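PDB 6NTR: ATP/GTP-binding site-containing protein A from Brucella abortus, which acts in the periplasm to maintain the integrity of the bacterial cell envelope. Local coordinates for residues Phe182-Tyr194 with Pro205-Ile218. Residues are numbered along the deposited sequence; the frame is centred on the assembly and turned at random.
Sequences FSKDQVWPVTIAY and PIYRINFKLYRNGI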
loop_
_atom_site.group_PDB
_atom_site.type_symbol
_atom_site.label_atom_id
_atom_site.label_comp_id
_atom_site.label_asym_id
_atom_site.label_seq_id
_atom_site.Cartn_x
_atom_site.Cartn_y
_atom_site.Cartn_z
ATOM N N PHE A 182 4.631 12.641 -17.408
ATOM C CA PHE A 182 3.341 12.596 -16.746
ATOM C C PHE A 182 3.145 13.740 -15.773
ATOM O O PHE A 182 2.172 13.721 -15.022
ATOM C CB PHE A 182 3.161 11.285 -15.992
ATOM C CG PHE A 182 3.298 10.074 -16.830
ATOM C CD1 PHE A 182 2.304 9.721 -17.717
ATOM C CD2 PHE A 182 4.409 9.265 -16.711
ATOM C CE1 PHE A 182 2.425 8.595 -18.483
ATOM C CE2 PHE A 182 4.535 8.138 -17.474
ATOM C CZ PHE A 182 3.545 7.800 -18.361
ATOM N N SER A 183 4.042 14.730 -15.759
ATOM C CA SER A 183 4.025 15.709 -14.673
ATOM C C SER A 183 2.812 16.616 -14.743
ATOM O O SER A 183 2.400 17.172 -13.718
ATOM C CB SER A 183 5.289 16.567 -14.685
ATOM O OG SER A 183 5.307 17.415 -15.817
ATOM N N LYS A 184 2.232 16.780 -15.928
ATOM C CA LYS A 184 1.156 17.730 -16.157
ATOM C C LYS A 184 -0.220 17.065 -16.226
ATOM O O LYS A 184 -1.186 17.699 -16.666
ATOM C CB LYS A 184 1.438 18.512 -17.442
ATOM C CG LYS A 184 2.835 19.173 -17.513
ATOM C CD LYS A 184 3.041 20.267 -16.460
ATOM C CE LYS A 184 4.458 20.851 -16.484
ATOM N NZ LYS A 184 4.541 22.175 -17.173
ATOM N N ASP A 185 -0.330 15.807 -15.796
ATOM C CA ASP A 185 -1.569 15.044 -15.825
ATOM C C ASP A 185 -2.361 15.271 -14.535
ATOM O O ASP A 185 -1.816 15.670 -13.506
ATOM C CB ASP A 185 -1.259 13.552 -16.016
ATOM C CG ASP A 185 -0.450 13.272 -17.287
ATOM O OD1 ASP A 185 -0.367 14.160 -18.164
ATOM O OD2 ASP A 185 0.125 12.167 -17.404
ATOM N N GLN A 186 -3.664 15.043 -14.612
ATOM C CA GLN A 186 -4.559 15.221 -13.482
ATOM C C GLN A 186 -4.410 14.130 -12.441
ATOM O O GLN A 186 -4.028 13.032 -12.760
ATOM C CB GLN A 186 -6.006 15.249 -13.959
ATOM C CG GLN A 186 -6.383 16.452 -14.792
ATOM C CD GLN A 186 -6.631 17.683 -13.961
ATOM O OE1 GLN A 186 -7.179 17.609 -12.876
ATOM N NE2 GLN A 186 -6.233 18.826 -14.476
ATOM N N VAL A 187 -4.742 14.445 -11.201
ATOM C CA VAL A 187 -4.696 13.482 -10.124
ATOM C C VAL A 187 -5.987 13.557 -9.345
ATOM O O VAL A 187 -6.724 14.513 -9.461
ATOM C CB VAL A 187 -3.545 13.735 -9.144
ATOM C CG1 VAL A 187 -2.213 13.778 -9.863
ATOM C CG2 VAL A 187 -3.784 15.002 -8.351
ATOM N N TRP A 188 -6.279 12.513 -8.594
ATOM C CA TRP A 188 -7.448 12.490 -7.750
ATOM C C TRP A 188 -6.959 12.397 -6.333
ATOM O O TRP A 188 -6.100 11.586 -6.047
ATOM C CB TRP A 188 -8.272 11.240 -7.992
ATOM C CG TRP A 188 -9.021 11.200 -9.246
ATOM C CD1 TRP A 188 -10.111 11.935 -9.569
ATOM C CD2 TRP A 188 -8.774 10.342 -10.350
ATOM N NE1 TRP A 188 -10.548 11.608 -10.812
ATOM C CE2 TRP A 188 -9.744 10.626 -11.317
ATOM C CE3 TRP A 188 -7.824 9.364 -10.619
ATOM C CZ2 TRP A 188 -9.787 9.970 -12.533
ATOM C CZ3 TRP A 188 -7.869 8.720 -11.813
ATOM C CH2 TRP A 188 -8.840 9.020 -12.761
ATOM N N PRO A 189 -7.456 13.257 -5.443
ATOM C CA PRO A 189 -7.029 13.055 -4.066
ATOM C C PRO A 189 -7.749 11.813 -3.603
ATOM O O PRO A 189 -8.922 11.686 -3.884
ATOM C CB PRO A 189 -7.556 14.288 -3.354
ATOM C CG PRO A 189 -7.736 15.303 -4.422
ATOM C CD PRO A 189 -8.168 14.528 -5.620
ATOM N N VAL A 190 -7.071 10.908 -2.913
ATOM C CA VAL A 190 -7.717 9.683 -2.475
ATOM C C VAL A 190 -7.353 9.432 -1.028
ATOM O O VAL A 190 -6.184 9.549 -0.645
ATOM C CB VAL A 190 -7.335 8.480 -3.350
ATOM C CG1 VAL A 190 -8.257 7.339 -3.053
ATOM C CG2 VAL A 190 -7.410 8.837 -4.806
ATOM N N THR A 191 -8.365 9.119 -0.229
ATOM C CA THR A 191 -8.212 8.682 1.147
ATOM C C THR A 191 -8.785 7.276 1.243
ATOM O O THR A 191 -9.934 7.045 0.865
ATOM C CB THR A 191 -8.923 9.639 2.114
ATOM O OG1 THR A 191 -8.325 10.938 2.040
ATOM C CG2 THR A 191 -8.827 9.143 3.537
ATOM N N ILE A 192 -7.984 6.335 1.717
ATOM C CA ILE A 192 -8.450 4.980 1.969
ATOM C C ILE A 192 -8.336 4.726 3.462
ATOM O O ILE A 192 -7.246 4.853 4.032
ATOM C CB ILE A 192 -7.656 3.948 1.157
ATOM C CG1 ILE A 192 -7.727 4.311 -0.327
ATOM C CG2 ILE A 192 -8.208 2.575 1.386
ATOM C CD1 ILE A 192 -7.221 3.244 -1.255
ATOM N N ALA A 193 -9.462 4.411 4.102
ATOM C CA ALA A 193 -9.490 4.051 5.511
ATOM C C ALA A 193 -9.733 2.558 5.630
ATOM O O ALA A 193 -10.626 2.021 4.972
ATOM C CB ALA A 193 -10.566 4.821 6.271
ATOM N N TYR A 194 -8.937 1.902 6.469
ATOM C CA TYR A 194 -8.902 0.454 6.570
ATOM C C TYR A 194 -9.556 0.050 7.877
ATOM O O TYR A 194 -9.188 0.551 8.942
ATOM C CB TYR A 194 -7.457 -0.058 6.503
ATOM C CG TYR A 194 -6.766 -0.003 5.135
ATOM C CD1 TYR A 194 -6.412 1.202 4.557
ATOM C CD2 TYR A 194 -6.397 -1.168 4.468
ATOM C CE1 TYR A 194 -5.767 1.251 3.341
ATOM C CE2 TYR A 194 -5.741 -1.123 3.249
ATOM C CZ TYR A 194 -5.431 0.093 2.694
ATOM O OH TYR A 194 -4.779 0.152 1.484
ATOM N N PRO A 205 -10.594 3.547 12.175
ATOM C CA PRO A 205 -10.005 2.603 11.221
ATOM C C PRO A 205 -8.646 2.146 11.768
ATOM O O PRO A 205 -8.033 2.905 12.502
ATOM C CB PRO A 205 -9.851 3.424 9.951
ATOM C CG PRO A 205 -9.535 4.774 10.420
ATOM C CD PRO A 205 -10.315 4.966 11.671
ATOM N N ILE A 206 -8.189 0.947 11.441
ATOM C CA ILE A 206 -6.901 0.492 11.942
ATOM C C ILE A 206 -5.763 1.269 11.294
ATOM O O ILE A 206 -4.694 1.417 11.887
ATOM C CB ILE A 206 -6.740 -1.018 11.718
ATOM C CG1 ILE A 206 -6.842 -1.312 10.230
ATOM C CG2 ILE A 206 -7.787 -1.804 12.504
ATOM C CD1 ILE A 206 -6.887 -2.751 9.913
ATOM N N TYR A 207 -5.978 1.804 10.102
ATOM C CA TYR A 207 -4.940 2.518 9.382
ATOM C C TYR A 207 -5.634 3.360 8.323
ATOM O O TYR A 207 -6.686 2.984 7.810
ATOM C CB TYR A 207 -3.925 1.524 8.785
ATOM C CG TYR A 207 -3.154 1.955 7.555
ATOM C CD1 TYR A 207 -1.955 2.649 7.665
ATOM C CD2 TYR A 207 -3.581 1.604 6.289
ATOM C CE1 TYR A 207 -1.230 3.019 6.533
ATOM C CE2 TYR A 207 -2.867 1.973 5.161
ATOM C CZ TYR A 207 -1.704 2.677 5.287
ATOM O OH TYR A 207 -1.017 3.028 4.152
ATOM N N ARG A 208 -5.056 4.511 8.021
ATOM C CA ARG A 208 -5.651 5.415 7.055
ATOM C C ARG A 208 -4.557 6.087 6.244
ATOM O O ARG A 208 -3.586 6.586 6.818
ATOM C CB ARG A 208 -6.488 6.470 7.764
ATOM C CG ARG A 208 -7.195 7.399 6.816
ATOM C CD ARG A 208 -8.344 8.088 7.507
ATOM N NE ARG A 208 -7.883 9.045 8.501
ATOM C CZ ARG A 208 -7.199 10.148 8.223
ATOM N NH1 ARG A 208 -6.905 10.477 6.972
ATOM N NH2 ARG A 208 -6.818 10.934 9.210
ATOM N N ILE A 209 -4.743 6.128 4.938
ATOM C CA ILE A 209 -3.798 6.752 4.053
ATOM C C ILE A 209 -4.432 7.717 3.071
ATOM O O ILE A 209 -5.418 7.408 2.462
ATOM C CB ILE A 209 -2.997 5.695 3.262
ATOM C CG1 ILE A 209 -1.935 6.365 2.418
ATOM C CG2 ILE A 209 -3.886 4.902 2.342
ATOM C CD1 ILE A 209 -1.031 5.406 1.680
ATOM N N ASN A 210 -3.815 8.867 2.907
ATOM C CA ASN A 210 -4.265 9.852 1.967
ATOM C C ASN A 210 -3.231 9.970 0.875
ATOM O O ASN A 210 -2.074 10.100 1.159
ATOM C CB ASN A 210 -4.398 11.209 2.638
ATOM C CG ASN A 210 -5.364 11.195 3.778
ATOM O OD1 ASN A 210 -5.061 10.731 4.859
ATOM N ND2 ASN A 210 -6.543 11.715 3.537
ATOM N N PHE A 211 -3.645 9.941 -0.376
ATOM C CA PHE A 211 -2.706 10.072 -1.462
ATOM C C PHE A 211 -3.307 10.735 -2.679
ATOM O O PHE A 211 -4.497 10.786 -2.817
ATOM C CB PHE A 211 -2.118 8.693 -1.836
ATOM C CG PHE A 211 -3.128 7.689 -2.294
ATOM C CD1 PHE A 211 -3.791 6.902 -1.397
ATOM C CD2 PHE A 211 -3.401 7.531 -3.621
ATOM C CE1 PHE A 211 -4.714 5.989 -1.814
ATOM C CE2 PHE A 211 -4.328 6.622 -4.040
ATOM C CZ PHE A 211 -4.982 5.851 -3.135
ATOM N N LYS A 212 -2.453 11.219 -3.565
ATOM C CA LYS A 212 -2.864 11.818 -4.820
ATOM C C LYS A 212 -2.612 10.743 -5.867
ATOM O O LYS A 212 -1.506 10.272 -6.005
ATOM C CB LYS A 212 -2.026 13.045 -5.121
ATOM C CG LYS A 212 -2.398 14.262 -4.302
ATOM C CD LYS A 212 -1.431 15.400 -4.538
ATOM C CE LYS A 212 -1.957 16.723 -4.011
ATOM N NZ LYS A 212 -2.873 16.565 -2.855
ATOM N N LEU A 213 -3.631 10.355 -6.611
ATOM C CA LEU A 213 -3.512 9.279 -7.576
ATOM C C LEU A 213 -3.711 9.628 -9.040
ATOM O O LEU A 213 -4.624 10.353 -9.382
ATOM C CB LEU A 213 -4.497 8.191 -7.172
ATOM C CG LEU A 213 -4.979 7.140 -8.155
ATOM C CD1 LEU A 213 -4.024 5.969 -8.164
ATOM C CD2 LEU A 213 -6.351 6.662 -7.742
ATOM N N TYR A 214 -2.838 9.103 -9.892
ATOM C CA TYR A 214 -2.885 9.293 -11.338
ATOM C C TYR A 214 -3.728 8.207 -11.986
ATOM O O TYR A 214 -3.903 7.120 -11.443
ATOM C CB TYR A 214 -1.481 9.269 -11.948
ATOM C CG TYR A 214 -0.666 10.464 -11.594
ATOM C CD1 TYR A 214 -0.074 10.570 -10.347
ATOM C CD2 TYR A 214 -0.498 11.502 -12.493
ATOM C CE1 TYR A 214 0.663 11.680 -9.997
ATOM C CE2 TYR A 214 0.237 12.615 -12.158
ATOM C CZ TYR A 214 0.815 12.698 -10.906
ATOM O OH TYR A 214 1.547 13.805 -10.558
ATOM N N ARG A 215 -4.248 8.512 -13.172
ATOM C CA ARG A 215 -5.005 7.517 -13.923
ATOM C C ARG A 215 -4.184 6.263 -14.238
ATOM O O ARG A 215 -4.766 5.188 -14.438
ATOM C CB ARG A 215 -5.524 8.146 -15.217
ATOM C CG ARG A 215 -6.892 7.707 -15.614
ATOM C CD ARG A 215 -7.555 8.794 -16.425
ATOM N NE ARG A 215 -6.911 9.045 -17.714
ATOM C CZ ARG A 215 -7.511 8.893 -18.894
ATOM N NH1 ARG A 215 -8.782 8.518 -18.952
ATOM N NH2 ARG A 215 -6.857 9.150 -20.016
ATOM N N ASN A 216 -2.851 6.370 -14.288
ATOM C CA ASN A 216 -1.987 5.256 -14.662
ATOM C C ASN A 216 -1.441 4.503 -13.460
ATOM O O ASN A 216 -0.465 3.757 -13.600
ATOM C CB ASN A 216 -0.831 5.745 -15.535
ATOM C CG ASN A 216 0.022 6.789 -14.844
ATOM O OD1 ASN A 216 -0.072 6.977 -13.634
ATOM N ND2 ASN A 216 0.874 7.463 -15.609
ATOM N N GLY A 217 -2.035 4.696 -12.287
ATOM C CA GLY A 217 -1.656 3.987 -11.094
ATOM C C GLY A 217 -0.606 4.670 -10.254
ATOM O O GLY A 217 -0.454 4.324 -9.090
ATOM N N ILE A 218 0.134 5.618 -10.810
ATOM C CA ILE A 218 1.161 6.280 -10.027
ATOM C C ILE A 218 0.481 7.009 -8.886
ATOM O O ILE A 218 -0.685 7.364 -8.975
ATOM C CB ILE A 218 1.964 7.232 -10.925
ATOM C CG1 ILE A 218 2.669 6.425 -12.016
ATOM C CG2 ILE A 218 2.992 7.996 -10.129
ATOM C CD1 ILE A 218 3.638 7.223 -12.830
#
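The beta hairpin of strands 187-194 and 207-214 brings Trp188, Val190, Ile192 and Tyr194 beside Leu213, Phe211, Ile209 and Tyr207, four antiparallel hydrogen-bonded pairs with side chains on one face. The Val190-Phe211 bonds are short: Val190 N to Phe211 O and Phe211 N to Val190 O both measure 2.6 Å, each donor nearly in line with the C=O. Phe211 CG sits between its backbone N and carbonyl carbon (chi1 61°), swinging the ring over to the partner strand; Val190 CB lies over its face, 3.5 Å from Phe211 CZ, while Ile192 CG1 meets its edge. Near the connecting loop, Tyr194 O takes a weak bond from Ile206 N in place of one from Tyr207, and the edge of Tyr207 points into the face of Tyr194, T-shaped with planes at 61° and Tyr207 CD2 3.3 Å from Tyr194 CD1. In this beta-barrel-like fold the hairpin bridges strand 159-165, by a backbone hydrogen bond of Thr191 with Val164, and strand 222-225; Leu133 of helix 126-138 packs on the Trp188-Val190-Ile192 face, against Ile192 and Leu213. On the other face, Val187 CG1 stands over the centre of the Tyr214 ring, 3.5 Å from its centroid, and Tyr214 OH is hydrogen-bonded to Arg220 NE. Asn216 ND2 lies over the Phe182 ring face, toward its rim, 3.4 Å from Phe182 CD1, the amide plane steeply turned to the ring, as Asn216 OD1 closes an Asx turn with Ile218 N.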